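Local coordinates for protein halohydrin dehalogenase (Rhizobium radiobacter, PDB 4IY1) that probably catalyses the reversible dehalogenation of vicinal halohydrins to epoxides and, run in reverse, epoxide ring opening by nucleophiles such as cyanide, at residues H31-S34 and F35-Q38; D99-E102 and A103-K107; S132-F136 and G137-E141; K140-S143 and T144-S147; Y187-E190 and P191-S195. The protein carries 37 engineered substitutions. One frame throughout, in Å; residues are numbered along the deposited sequence.

Contact 1: residues H31-S34 and F35-Q38; sequences HDES and FKHQ. Engineered in segment 35-38: His37 (natural residue Gln), Gln38 (natural residue Lys).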
loop_
_atom_site.group_PDB
_atom_site.type_symbol
_atom_site.label_atom_id
_atom_site.label_comp_id
_atom_site.label_asym_id
_atom_site.label_seq_id
_atom_site.Cartn_x
_atom_site.Cartn_y
_atom_site.Cartn_z
ATOM N N HIS B 31 -30.651 9.886 5.657
ATOM C CA HIS B 31 -30.377 10.980 6.549
ATOM C C HIS B 31 -29.825 12.129 5.763
ATOM O O HIS B 31 -29.175 11.941 4.722
ATOM C CB HIS B 31 -29.422 10.523 7.655
ATOM C CG HIS B 31 -28.479 11.600 8.146
ATOM N ND1 HIS B 31 -27.460 12.067 7.402
ATOM C CD2 HIS B 31 -28.433 12.293 9.349
ATOM C CE1 HIS B 31 -26.837 13.057 8.065
ATOM N NE2 HIS B 31 -27.420 13.184 9.262
ATOM N N ASP B 32 -30.179 13.339 6.179
ATOM C CA ASP B 32 -29.573 14.536 5.624
ATOM C C ASP B 32 -29.739 15.687 6.594
ATOM O O ASP B 32 -30.682 15.707 7.413
ATOM C CB ASP B 32 -30.208 14.900 4.280
ATOM C CG ASP B 32 -29.378 15.884 3.508
ATOM O OD1 ASP B 32 -29.660 17.092 3.567
ATOM O OD2 ASP B 32 -28.378 15.476 2.899
ATOM N N GLU B 33 -28.780 16.600 6.558
ATOM C CA GLU B 33 -28.797 17.758 7.441
ATOM C C GLU B 33 -30.101 18.529 7.198
ATOM O O GLU B 33 -30.801 18.930 8.137
ATOM C CB GLU B 33 -27.563 18.629 7.163
ATOM C CG GLU B 33 -27.248 19.665 8.224
ATOM C CD GLU B 33 -25.874 20.301 8.037
ATOM O OE1 GLU B 33 -24.953 19.612 7.546
ATOM O OE2 GLU B 33 -25.694 21.482 8.417
ATOM N N SER B 34 -30.505 18.586 5.937
ATOM C CA SER B 34 -31.646 19.387 5.558
ATOM C C SER B 34 -32.954 18.758 6.034
ATOM O O SER B 34 -33.991 19.411 6.038
ATOM C CB SER B 34 -31.664 19.615 4.056
ATOM O OG SER B 34 -32.308 18.540 3.401
ATOM N N PHE B 35 -32.912 17.498 6.451
ATOM C CA PHE B 35 -34.117 16.856 6.955
ATOM C C PHE B 35 -34.457 17.334 8.362
ATOM O O PHE B 35 -35.290 16.729 9.038
ATOM C CB PHE B 35 -34.010 15.333 6.934
ATOM C CG PHE B 35 -33.907 14.746 5.561
ATOM C CD1 PHE B 35 -33.473 13.442 5.383
ATOM C CD2 PHE B 35 -34.146 15.522 4.440
ATOM C CE1 PHE B 35 -33.316 12.914 4.112
ATOM C CE2 PHE B 35 -34.045 14.986 3.168
ATOM C CZ PHE B 35 -33.633 13.681 3.002
ATOM N N LYS B 36 -33.721 18.335 8.835
ATOM C CA LYS B 36 -34.071 19.074 10.053
ATOM C C LYS B 36 -35.404 19.796 9.858
ATOM O O LYS B 36 -36.288 19.748 10.707
ATOM C CB LYS B 36 -32.992 20.111 10.362
ATOM C CG LYS B 36 -31.779 19.546 11.079
ATOM C CD LYS B 36 -30.856 20.651 11.584
ATOM C CE LYS B 36 -30.817 21.810 10.608
ATOM N NZ LYS B 36 -29.473 21.907 9.984
ATOM N N HIS B 37 -35.522 20.471 8.724
ATOM C CA HIS B 37 -36.723 21.185 8.344
ATOM C C HIS B 37 -37.694 20.291 7.624
ATOM O O HIS B 37 -37.413 19.828 6.507
ATOM C CB HIS B 37 -36.322 22.330 7.432
ATOM C CG HIS B 37 -35.016 22.968 7.813
ATOM N ND1 HIS B 37 -33.961 23.009 6.978
ATOM C CD2 HIS B 37 -34.586 23.518 9.019
ATOM C CE1 HIS B 37 -32.929 23.613 7.595
ATOM N NE2 HIS B 37 -33.318 23.936 8.839
ATOM N N GLN B 38 -38.882 20.119 8.202
ATOM C CA GLN B 38 -39.903 19.235 7.627
ATOM C C GLN B 38 -40.403 19.620 6.228
ATOM O O GLN B 38 -40.884 18.764 5.491
ATOM C CB GLN B 38 -41.081 19.069 8.575
ATOM C CG GLN B 38 -42.065 20.217 8.510
ATOM C CD GLN B 38 -43.396 19.862 9.136
ATOM O OE1 GLN B 38 -43.550 18.790 9.728
ATOM N NE2 GLN B 38 -44.366 20.762 9.015
#

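Contact 2: residues D99-E102 and A103-K107; sequences DMVE and ALQIK. Engineered in segment 99-102: Asp99 (natural residue Gly), Met100 (natural residue Ala). Engineered in segment 103-107: Lys107 (natural residue Arg).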
loop_
_atom_site.group_PDB
_atom_site.type_symbol
_atom_site.label_atom_id
_atom_site.label_comp_id
_atom_site.label_asym_id
_atom_site.label_seq_id
_atom_site.Cartn_x
_atom_site.Cartn_y
_atom_site.Cartn_z
ATOM N N ASP B 99 -12.505 20.050 13.489
ATOM C CA ASP B 99 -13.781 19.974 12.772
ATOM C C ASP B 99 -13.725 19.005 11.578
ATOM O O ASP B 99 -14.704 18.323 11.286
ATOM C CB ASP B 99 -14.232 21.360 12.276
ATOM C CG ASP B 99 -14.531 22.336 13.409
ATOM O OD1 ASP B 99 -14.755 21.903 14.563
ATOM O OD2 ASP B 99 -14.486 23.558 13.145
ATOM N N MET B 100 -12.637 19.052 10.819
ATOM C CA MET B 100 -12.402 18.082 9.734
ATOM C C MET B 100 -12.469 16.637 10.275
ATOM O O MET B 100 -13.279 15.825 9.828
ATOM C CB MET B 100 -11.043 18.368 9.067
ATOM C CG MET B 100 -10.768 17.652 7.738
ATOM S SD MET B 100 -11.875 18.148 6.420
ATOM C CE MET B 100 -10.979 19.594 5.828
ATOM N N VAL B 101 -11.694 16.349 11.308
ATOM C CA VAL B 101 -11.688 14.997 11.878
ATOM C C VAL B 101 -13.094 14.655 12.444
ATOM O O VAL B 101 -13.647 13.574 12.206
ATOM C CB VAL B 101 -10.575 14.876 12.938
ATOM C CG1 VAL B 101 -10.681 13.555 13.680
ATOM C CG2 VAL B 101 -9.199 14.997 12.268
ATOM N N GLU B 102 -13.716 15.628 13.093
ATOM C CA GLU B 102 -15.077 15.441 13.550
ATOM C C GLU B 102 -15.995 14.971 12.418
ATOM O O GLU B 102 -16.649 13.928 12.538
ATOM C CB GLU B 102 -15.609 16.702 14.253
ATOM C CG GLU B 102 -16.909 16.441 15.012
ATOM C CD GLU B 102 -16.710 15.507 16.209
ATOM O OE1 GLU B 102 -15.608 15.511 16.803
ATOM O OE2 GLU B 102 -17.649 14.758 16.560
ATOM N N ALA B 103 -15.988 15.682 11.280
ATOM C CA ALA B 103 -16.915 15.344 10.158
ATOM C C ALA B 103 -16.542 14.031 9.452
ATOM O O ALA B 103 -17.424 13.264 9.056
ATOM C CB ALA B 103 -17.007 16.506 9.138
ATOM N N LEU B 104 -15.242 13.781 9.252
ATOM C CA LEU B 104 -14.847 12.704 8.325
ATOM C C LEU B 104 -14.478 11.411 9.038
ATOM O O LEU B 104 -14.466 10.348 8.430
ATOM C CB LEU B 104 -13.684 13.144 7.425
ATOM C CG LEU B 104 -14.032 14.339 6.517
ATOM C CD1 LEU B 104 -12.883 14.658 5.574
ATOM C CD2 LEU B 104 -15.327 14.053 5.738
ATOM N N GLN B 105 -14.185 11.507 10.328
ATOM C CA GLN B 105 -13.544 10.400 11.051
ATOM C C GLN B 105 -14.311 10.012 12.288
ATOM O O GLN B 105 -14.649 8.831 12.478
ATOM C CB GLN B 105 -12.120 10.790 11.421
ATOM C CG GLN B 105 -11.105 9.692 11.297
ATOM C CD GLN B 105 -9.723 10.162 11.738
ATOM O OE1 GLN B 105 -9.278 11.226 11.335
ATOM N NE2 GLN B 105 -9.043 9.370 12.578
ATOM N N ILE B 106 -14.596 10.989 13.148
ATOM C CA ILE B 106 -15.417 10.695 14.375
ATOM C C ILE B 106 -16.823 10.237 13.979
ATOM O O ILE B 106 -17.413 9.317 14.585
ATOM C CB ILE B 106 -15.525 11.915 15.308
ATOM C CG1 ILE B 106 -14.153 12.522 15.614
ATOM C CG2 ILE B 106 -16.279 11.559 16.564
ATOM C CD1 ILE B 106 -13.152 11.584 16.257
ATOM N N LYS B 107 -17.318 10.804 12.888
ATOM C CA LYS B 107 -18.695 10.525 12.454
ATOM C C LYS B 107 -18.884 9.066 12.080
ATOM O O LYS B 107 -19.788 8.411 12.594
ATOM C CB LYS B 107 -19.115 11.489 11.310
ATOM C CG LYS B 107 -20.506 11.231 10.733
ATOM C CD LYS B 107 -21.610 11.574 11.735
ATOM C CE LYS B 107 -21.645 13.063 12.053
ATOM N NZ LYS B 107 -22.479 13.275 13.251
#

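Contact 3: residues S132-F136 and G137-E141; sequences SAASF and GPWKE. Engineered in segment 132-136: Ala134 (natural residue Thr), Ser135 (natural residue Pro).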
loop_
_atom_site.group_PDB
_atom_site.type_symbol
_atom_site.label_atom_id
_atom_site.label_comp_id
_atom_site.label_asym_id
_atom_site.label_seq_id
_atom_site.Cartn_x
_atom_site.Cartn_y
_atom_site.Cartn_z
ATOM N N SER B 132 -12.326 8.714 0.644
ATOM C CA SER B 132 -11.793 9.436 -0.501
ATOM C C SER B 132 -10.424 8.911 -0.927
ATOM O O SER B 132 -9.605 8.543 -0.073
ATOM C CB SER B 132 -11.660 10.910 -0.174
ATOM O OG SER B 132 -10.957 11.570 -1.202
ATOM N N ALA B 133 -10.119 9.049 -2.228
ATOM C CA ALA B 133 -8.847 8.594 -2.777
ATOM C C ALA B 133 -7.790 9.645 -2.511
ATOM O O ALA B 133 -6.615 9.450 -2.808
ATOM C CB ALA B 133 -8.971 8.310 -4.267
ATOM N N ALA B 134 -8.192 10.707 -1.819
ATOM C CA ALA B 134 -7.241 11.698 -1.330
ATOM C C ALA B 134 -6.286 11.141 -0.250
ATOM O O ALA B 134 -5.146 11.546 -0.193
ATOM C CB ALA B 134 -7.976 12.925 -0.824
ATOM N N SER B 135 -6.708 10.098 0.470
ATOM C CA SER B 135 -5.804 9.363 1.400
ATOM C C SER B 135 -4.472 8.958 0.754
ATOM O O SER B 135 -4.447 8.210 -0.219
ATOM C CB SER B 135 -6.482 8.081 1.922
ATOM O OG SER B 135 -7.795 8.327 2.364
ATOM N N PHE B 136 -3.365 9.344 1.368
ATOM C CA PHE B 136 -2.064 9.112 0.744
ATOM C C PHE B 136 -2.077 9.436 -0.751
ATOM O O PHE B 136 -1.325 8.835 -1.519
ATOM C CB PHE B 136 -1.618 7.658 0.966
ATOM C CG PHE B 136 -1.404 7.307 2.419
ATOM C CD1 PHE B 136 -0.161 7.512 3.028
ATOM C CD2 PHE B 136 -2.439 6.767 3.175
ATOM C CE1 PHE B 136 0.027 7.215 4.388
ATOM C CE2 PHE B 136 -2.258 6.457 4.531
ATOM C CZ PHE B 136 -1.017 6.657 5.126
ATOM N N GLY B 137 -2.936 10.377 -1.164
ATOM C CA GLY B 137 -3.061 10.730 -2.590
ATOM C C GLY B 137 -1.995 11.718 -3.051
ATOM O O GLY B 137 -1.096 12.074 -2.282
ATOM N N PRO B 138 -2.122 12.222 -4.294
ATOM C CA PRO B 138 -1.052 13.003 -4.911
ATOM C C PRO B 138 -1.229 14.526 -4.783
ATOM O O PRO B 138 -0.422 15.272 -5.355
ATOM C CB PRO B 138 -1.160 12.604 -6.378
ATOM C CG PRO B 138 -2.646 12.441 -6.575
ATOM C CD PRO B 138 -3.159 11.841 -5.282
ATOM N N TRP B 139 -2.267 14.985 -4.072
ATOM C CA TRP B 139 -2.478 16.442 -3.883
ATOM C C TRP B 139 -1.563 17.101 -2.886
ATOM O O TRP B 139 -1.077 16.455 -1.955
ATOM C CB TRP B 139 -3.916 16.735 -3.500
ATOM C CG TRP B 139 -4.880 16.484 -4.624
ATOM C CD1 TRP B 139 -5.071 17.251 -5.775
ATOM C CD2 TRP B 139 -5.737 15.332 -4.789
ATOM N NE1 TRP B 139 -6.043 16.705 -6.563
ATOM C CE2 TRP B 139 -6.462 15.536 -6.043
ATOM C CE3 TRP B 139 -6.008 14.206 -4.023
ATOM C CZ2 TRP B 139 -7.391 14.634 -6.501
ATOM C CZ3 TRP B 139 -6.948 13.299 -4.495
ATOM C CH2 TRP B 139 -7.627 13.509 -5.707
ATOM N N LYS B 140 -1.366 18.414 -3.028
ATOM C CA LYS B 140 -0.741 19.200 -1.975
ATOM C C LYS B 140 -1.675 20.268 -1.411
ATOM O O LYS B 140 -2.779 20.467 -1.916
ATOM C CB LYS B 140 0.576 19.798 -2.446
ATOM C CG LYS B 140 0.577 20.292 -3.886
ATOM C CD LYS B 140 1.942 20.849 -4.263
ATOM C CE LYS B 140 1.833 21.947 -5.323
ATOM N NZ LYS B 140 2.905 22.985 -5.117
ATOM N N GLU B 141 -1.322 20.804 -0.250
ATOM C CA GLU B 141 -2.220 21.708 0.515
ATOM C C GLU B 141 -3.625 21.194 0.830
ATOM O O GLU B 141 -4.528 21.999 1.112
ATOM C CB GLU B 141 -2.339 23.065 -0.164
ATOM C CG GLU B 141 -1.350 24.070 0.373
ATOM C CD GLU B 141 -1.323 25.326 -0.459
ATOM O OE1 GLU B 141 -0.204 25.778 -0.798
ATOM O OE2 GLU B 141 -2.425 25.820 -0.799
HETATM O O HOH W 1 -3.851 13.735 -1.562
#

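Contact 4: residues K140-S143 and T144-S147; sequences KELS and TYAS. Engineered in segment 144-147: Ala146 (natural residue Thr).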
loop_
_atom_site.group_PDB
_atom_site.type_symbol
_atom_site.label_atom_id
_atom_site.label_comp_id
_atom_site.label_asym_id
_atom_site.label_seq_id
_atom_site.Cartn_x
_atom_site.Cartn_y
_atom_site.Cartn_z
ATOM N N LYS B 140 -1.366 18.414 -3.028
ATOM C CA LYS B 140 -0.741 19.200 -1.975
ATOM C C LYS B 140 -1.675 20.268 -1.411
ATOM O O LYS B 140 -2.779 20.467 -1.916
ATOM C CB LYS B 140 0.576 19.798 -2.446
ATOM C CG LYS B 140 0.577 20.292 -3.886
ATOM C CD LYS B 140 1.942 20.849 -4.263
ATOM C CE LYS B 140 1.833 21.947 -5.323
ATOM N NZ LYS B 140 2.905 22.985 -5.117
ATOM N N GLU B 141 -1.322 20.804 -0.250
ATOM C CA GLU B 141 -2.220 21.708 0.515
ATOM C C GLU B 141 -3.625 21.194 0.830
ATOM O O GLU B 141 -4.528 21.999 1.112
ATOM C CB GLU B 141 -2.339 23.065 -0.164
ATOM C CG GLU B 141 -1.350 24.070 0.373
ATOM C CD GLU B 141 -1.323 25.326 -0.459
ATOM O OE1 GLU B 141 -0.204 25.778 -0.798
ATOM O OE2 GLU B 141 -2.425 25.820 -0.799
ATOM N N LEU B 142 -3.794 19.869 0.762
ATOM C CA LEU B 142 -5.058 19.189 1.034
ATOM C C LEU B 142 -4.952 18.363 2.336
ATOM O O LEU B 142 -5.659 17.379 2.521
ATOM C CB LEU B 142 -5.372 18.254 -0.139
ATOM C CG LEU B 142 -6.813 17.782 -0.320
ATOM C CD1 LEU B 142 -7.731 18.985 -0.393
ATOM C CD2 LEU B 142 -6.972 16.897 -1.551
ATOM N N SER B 143 -4.109 18.801 3.254
ATOM C CA SER B 143 -3.529 17.907 4.248
ATOM C C SER B 143 -4.485 17.437 5.353
ATOM O O SER B 143 -4.528 16.251 5.689
ATOM C CB SER B 143 -2.269 18.529 4.858
ATOM O OG SER B 143 -2.577 19.229 6.053
ATOM N N THR B 144 -5.267 18.348 5.899
ATOM C CA THR B 144 -6.264 17.965 6.888
ATOM C C THR B 144 -7.256 16.963 6.300
ATOM O O THR B 144 -7.602 15.966 6.941
ATOM C CB THR B 144 -7.057 19.192 7.402
ATOM O OG1 THR B 144 -7.623 19.886 6.292
ATOM C CG2 THR B 144 -6.152 20.151 8.181
ATOM N N TYR B 145 -7.723 17.233 5.082
ATOM C CA TYR B 145 -8.678 16.364 4.421
ATOM C C TYR B 145 -8.101 14.971 4.114
ATOM O O TYR B 145 -8.761 13.964 4.323
ATOM C CB TYR B 145 -9.155 17.010 3.115
ATOM C CG TYR B 145 -10.256 16.221 2.437
ATOM C CD1 TYR B 145 -9.978 15.367 1.394
ATOM C CD2 TYR B 145 -11.576 16.377 2.817
ATOM C CE1 TYR B 145 -10.996 14.701 0.714
ATOM C CE2 TYR B 145 -12.597 15.702 2.175
ATOM C CZ TYR B 145 -12.305 14.896 1.092
ATOM O OH TYR B 145 -13.318 14.147 0.518
ATOM N N ALA B 146 -6.885 14.926 3.581
ATOM C CA ALA B 146 -6.313 13.654 3.124
ATOM C C ALA B 146 -6.188 12.771 4.355
ATOM O O ALA B 146 -6.436 11.564 4.300
ATOM C CB ALA B 146 -4.935 13.888 2.495
ATOM N N SER B 147 -5.720 13.368 5.448
ATOM C CA SER B 147 -5.377 12.598 6.637
ATOM C C SER B 147 -6.586 12.082 7.405
ATOM O O SER B 147 -6.621 10.921 7.788
ATOM C CB SER B 147 -4.394 13.364 7.529
ATOM O OG SER B 147 -5.063 14.217 8.404
#

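Contact 5: residues Y187-E190 and P191-S195; sequences YPSE and PWKTS. Engineered in segment 187-190: Ser189 (natural residue Thr). Engineered in segment 191-195: Ser195 (natural residue Asn).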
loop_
_atom_site.group_PDB
_atom_site.type_symbol
_atom_site.label_atom_id
_atom_site.label_comp_id
_atom_site.label_asym_id
_atom_site.label_seq_id
_atom_site.Cartn_x
_atom_site.Cartn_y
_atom_site.Cartn_z
ATOM N N TYR B 187 -17.820 16.629 -7.036
ATOM C CA TYR B 187 -17.595 16.885 -8.473
ATOM C C TYR B 187 -18.891 17.267 -9.168
ATOM O O TYR B 187 -19.454 16.467 -9.932
ATOM C CB TYR B 187 -16.959 15.662 -9.160
ATOM C CG TYR B 187 -15.482 15.527 -8.893
ATOM C CD1 TYR B 187 -15.015 14.921 -7.721
ATOM C CD2 TYR B 187 -14.553 16.108 -9.740
ATOM C CE1 TYR B 187 -13.657 14.852 -7.441
ATOM C CE2 TYR B 187 -13.191 16.045 -9.467
ATOM C CZ TYR B 187 -12.744 15.404 -8.324
ATOM O OH TYR B 187 -11.378 15.298 -8.091
ATOM N N PRO B 188 -19.419 18.465 -8.836
ATOM C CA PRO B 188 -20.684 18.925 -9.399
ATOM C C PRO B 188 -20.614 19.022 -10.938
ATOM O O PRO B 188 -19.535 19.294 -11.503
ATOM C CB PRO B 188 -20.892 20.309 -8.746
ATOM C CG PRO B 188 -19.551 20.731 -8.290
ATOM C CD PRO B 188 -18.795 19.469 -7.961
ATOM N N SER B 189 -21.704 18.610 -11.587
ATOM C CA SER B 189 -21.823 18.617 -13.047
ATOM C C SER B 189 -21.182 19.864 -13.655
ATOM O O SER B 189 -20.301 19.766 -14.518
ATOM C CB SER B 189 -23.291 18.515 -13.455
ATOM O OG SER B 189 -23.846 17.271 -13.038
ATOM N N GLU B 190 -21.530 21.025 -13.115
ATOM C CA GLU B 190 -20.739 22.225 -13.359
ATOM C C GLU B 190 -19.886 22.554 -12.151
ATOM O O GLU B 190 -20.405 22.650 -11.038
ATOM C CB GLU B 190 -21.658 23.393 -13.682
ATOM C CG GLU B 190 -22.965 22.956 -14.329
ATOM C CD GLU B 190 -23.669 24.110 -15.001
ATOM O OE1 GLU B 190 -23.583 25.242 -14.472
ATOM O OE2 GLU B 190 -24.283 23.888 -16.066
ATOM N N PRO B 191 -18.577 22.781 -12.366
ATOM C CA PRO B 191 -17.958 23.041 -13.665
ATOM C C PRO B 191 -17.434 21.791 -14.390
ATOM O O PRO B 191 -16.825 21.903 -15.454
ATOM C CB PRO B 191 -16.783 23.968 -13.313
ATOM C CG PRO B 191 -16.449 23.660 -11.877
ATOM C CD PRO B 191 -17.619 22.931 -11.253
ATOM N N TRP B 192 -17.651 20.614 -13.813
ATOM C CA TRP B 192 -16.916 19.422 -14.232
ATOM C C TRP B 192 -17.299 18.854 -15.554
ATOM O O TRP B 192 -16.442 18.332 -16.266
ATOM C CB TRP B 192 -16.957 18.345 -13.151
ATOM C CG TRP B 192 -16.083 18.754 -12.016
ATOM C CD1 TRP B 192 -16.486 19.378 -10.847
ATOM C CD2 TRP B 192 -14.617 18.912 -12.050
ATOM N NE1 TRP B 192 -15.403 19.832 -10.146
ATOM C CE2 TRP B 192 -14.250 19.528 -10.789
ATOM C CE3 TRP B 192 -13.610 18.494 -12.915
ATOM C CZ2 TRP B 192 -12.927 19.750 -10.436
ATOM C CZ3 TRP B 192 -12.292 18.758 -12.572
ATOM C CH2 TRP B 192 -11.954 19.346 -11.347
ATOM N N LYS B 193 -18.593 18.903 -15.875
ATOM C CA LYS B 193 -19.076 18.501 -17.195
ATOM C C LYS B 193 -19.121 19.656 -18.214
ATOM O O LYS B 193 -19.095 19.416 -19.416
ATOM C CB LYS B 193 -20.438 17.801 -17.094
ATOM C CG LYS B 193 -20.342 16.291 -16.871
ATOM C CD LYS B 193 -21.664 15.592 -17.163
ATOM C CE LYS B 193 -22.512 15.446 -15.904
ATOM N NZ LYS B 193 -22.202 14.159 -15.205
ATOM N N THR B 194 -19.070 20.899 -17.738
ATOM C CA THR B 194 -19.244 22.055 -18.627
ATOM C C THR B 194 -17.968 22.856 -18.950
ATOM O O THR B 194 -17.742 23.234 -20.098
ATOM C CB THR B 194 -20.362 22.989 -18.134
ATOM O OG1 THR B 194 -20.013 23.516 -16.848
ATOM C CG2 THR B 194 -21.706 22.227 -18.038
ATOM N N SER B 195 -17.133 23.114 -17.951
ATOM C CA SER B 195 -15.971 23.966 -18.161
ATOM C C SER B 195 -14.822 23.266 -18.885
ATOM O O SER B 195 -14.182 22.369 -18.330
ATOM C CB SER B 195 -15.475 24.542 -16.850
ATOM O OG SER B 195 -14.090 24.843 -16.935
#

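Contact 1: residues H31-S34 and F35-Q38
From Asp32 through Phe35 to His37 the backbone winds in short 3-10 steps: Phe35 N donates to Asp32 O at 3.0 Å, Lys36 N to Glu33 O at 3.1 Å and His37 N to Ser34 O at 3.3 Å. This turn links strand 27-30 of the Rossmann-like fold to helix 38-47, and the engineered His37 stands at the N-cap of that helix. Asp32 opens it with an Asx turn. Its OD1 accepts both Ser34 N, at 2.9 Å, and Ser34 OG, at 3.0 Å; the two donors arrive from opposite faces of the carboxylate plane, so one oxygen holds both the backbone N-H and the hydroxyl of Ser34. Aspartate suits this place because a single methylene sets the carboxylate beside the N-H two residues on. Ser34 OG is also bonded to Lys10 NZ, which would probably steady the negative charge nearby.

The same methylene, Asp32 CB, sits over the face of the Phe35 ring in a CH-pi contact, 3.6 Å from the centroid and only 7° off the normal. With CG anti to its carbonyl carbon (chi1 -65°), Phe35 swings its ring back beneath Asp32, where Phe44 meets it edge-to-face. Glu33 and Lys36 run side by side, their opposite charges near but not paired, and Lys36 CG comes to 3.2 Å from Glu33 O.

Contact 2: residues D99-E102 and A103-K107
A wider, pi-type turn in helix 94-122 brings Val101 against both Gln105 and Ile106. Its carbonyl oxygen is gripped twice, by Gln105 N at 2.8 Å and by Ile106 N at 2.9 Å, whereas the turn before keeps alpha spacing, with Ala103 N on O of the engineered Asp99 and Leu104 N on Met100 O. Beyond it, N of the engineered Lys107 reaches Glu102 O only weakly.

The side chains point to two faces of the helix. On one, the engineered Met100, bent at chi2 and chi3, lies alongside Leu104, its SD 3.7 Å from Leu104 CD1; Met100 presses on Thr144 and Tyr145, Leu104 on Tyr145 and Arg149, of helix 143-163. The other face meets the second subunit, consistent with the helix-paired dimer interface of the short-chain dehydrogenase/reductase superfamily. Val101 packs there on its own counterpart, and its CG1 lies 3.6 Å from Gln105 OE1. The Gln105 amide bonds to Gln105 and Tyr97 of the second subunit, an end well suited to a buried polar interface since it can both give and accept.

Glu102, its CG anti to the backbone N (chi1 -167°), bends at chi2 and crosses Ile106 obliquely: OE1 is 3.5 Å from Ile106 CG1 and OE2 3.5 Å from Ile106 CG2. OE2 also forms a salt bridge with Arg98 of the second subunit.

Contact 3: residues S132-F136 and G137-E141
The indole of Trp139 meets the engineered Ala134 at its edge, CZ3 lying 3.6 Å from Ala134 CA and 3.8 Å from Ala134 CB. Pro138 CD covers one face, offset toward the rim, while Ala133 O and a water lie near the plane at the edge. Two further rings meet the indole: Phe243 with planes about 20° apart and Trp86 with planes about 70° apart. The first torsion of Trp139 places CG anti to the carbonyl carbon (chi1 -69°), which folds the ring back over the preceding chain toward Ala134.

That chain is a pair of overlapping beta turns in the loop between strand 126-130 and helix 143-163, type I from Ser132 to Ser135 and type II from Ala134 to Gly137. The first is reinforced by an ST turn, Ala134 N donating to Ser132 OG at 3.0 Å, and by the engineered Ser135, whose OG gives its proton to Ser132 O at 3.0 Å, nearly in line with the C=O bond. In the second, Gly137 N faces Ala134 O, although the position of that nitrogen is doubtful. Glycine suits the closing place: as modelled, a beta carbon would probably come too close to the carbonyl oxygens of Ala133 and Ala134. The water donates to Ala134 O at 2.9 Å and accepts from Trp139 N at 3.2 Å, so it bridges the turn to the tryptophan backbone. An alanine in place of Trp139 would probably strip Ala134 of the indole edge it packs on and leave Phe243 and Trp86 without the ring they meet.

Contact 4: residues K140-S143 and T144-S147
Backbone hydrogen bonds to the carbonyls of Leu142 and Ser143 start the first turn of the helix: Ala146 N donates to Leu142 O at 2.9 Å and Ser147 N to Ser143 O at 3.1 Å, with N-H...O angles of 155° and 156°. Leu142 holds the N-cap position, yet a leucine has no side-chain acceptor to offer the N-H groups of that turn, so its carbonyl is what it contributes. The methyl of the engineered Ala146 comes within 3.6 Å of Leu142 O, a small group lying close to the backbone.

Apolar packing is slight by comparison. Leu142 CG lies 4.2 Å from Tyr145 CB and approaches the phenol ring obliquely. With CG anti to the backbone N (chi1 -174°), Tyr145 sends its ring away from the helix toward Ser132 and Ala134.

Among the polar side chains, Tyr145 OH bonds to Arg149 NH2 one turn further on; Ser132 of the preceding loop beside Tyr145 and Arg149 of the helix is consistent with the serine-tyrosine-arginine set that marks halohydrin dehalogenases within the short-chain dehydrogenase/reductase superfamily. Serine is short enough to fold back on its own helix, and Ser147 OG lies weakly near both Ser143 O and Thr144 O, undecided between them; its firmer partner is Tyr97 OH. At the subunit interface Ser143 lies on Glu162 and Thr144 on Phe109 of the second subunit.

Contact 5: residues Y187-E190 and P191-S195
Tyr187 turns the edge of its ring to the face of Trp192 in a tilted edge-to-face contact, with centroids 4.8 Å apart and planes at 57°; its CD2 sits over the centre of the indole, 3.6 Å from Trp192 CE2. The indole edge is used as well. Pro188 O lies in the ring plane, 3.1 Å from Trp192 CD1, and accepts Trp192 N at 3.3 Å in its own carbonyl plane, so a single oxygen faces both backbone and ring. Pro188 lies aslant to Trp192, CD 3.7 Å from Trp192 CD1; at this N-cap its ring fixes phi near -60°, and the carbonyl, not the side chain, is the acceptor. A leucine in place of Trp192 would probably leave the Tyr187 edge without a flat face to rest on and open a gap beside Pro188.

The peptide before Pro191 is cis, which bends the chain sharply at Glu190. Glu190 then crosses Thr194, its CB 3.6 Å from Thr194 OG1. The engineered Ser189 bonds through OG to Asp179, which also pairs with Lys193 NZ. Helix 189-192 thus rests on the loop after strand 170-175, while Trp192 lies against His198 and Val202 of helix 196-205 and meets Trp249 of the third subunit edge-to-face.

How the contacts relate
Contacts 1, 2, 3 and 5 follow in series along the chain; contact 4 begins where contact 3 ends, sharing Lys140 and Glu141, and none nests in or crosses another. Contact 1 turns the loop from strand 27-30 into helix 38-47, its centre about 30 Å from that of contact 3 and on the opposite side of the chain's centre. Contact 2 lies within helix 94-122. Contacts 3 and 4 touch and shape the loop after strand 126-130 and the start of helix 143-163, and contact 4 touches contact 2, joining helices 94-122 and 143-163. Contact 5 turns the chain after strand 170-175. Contacts 2, 3 and 4 also reach the second subunit, contacts 3, 4 and 5 the third.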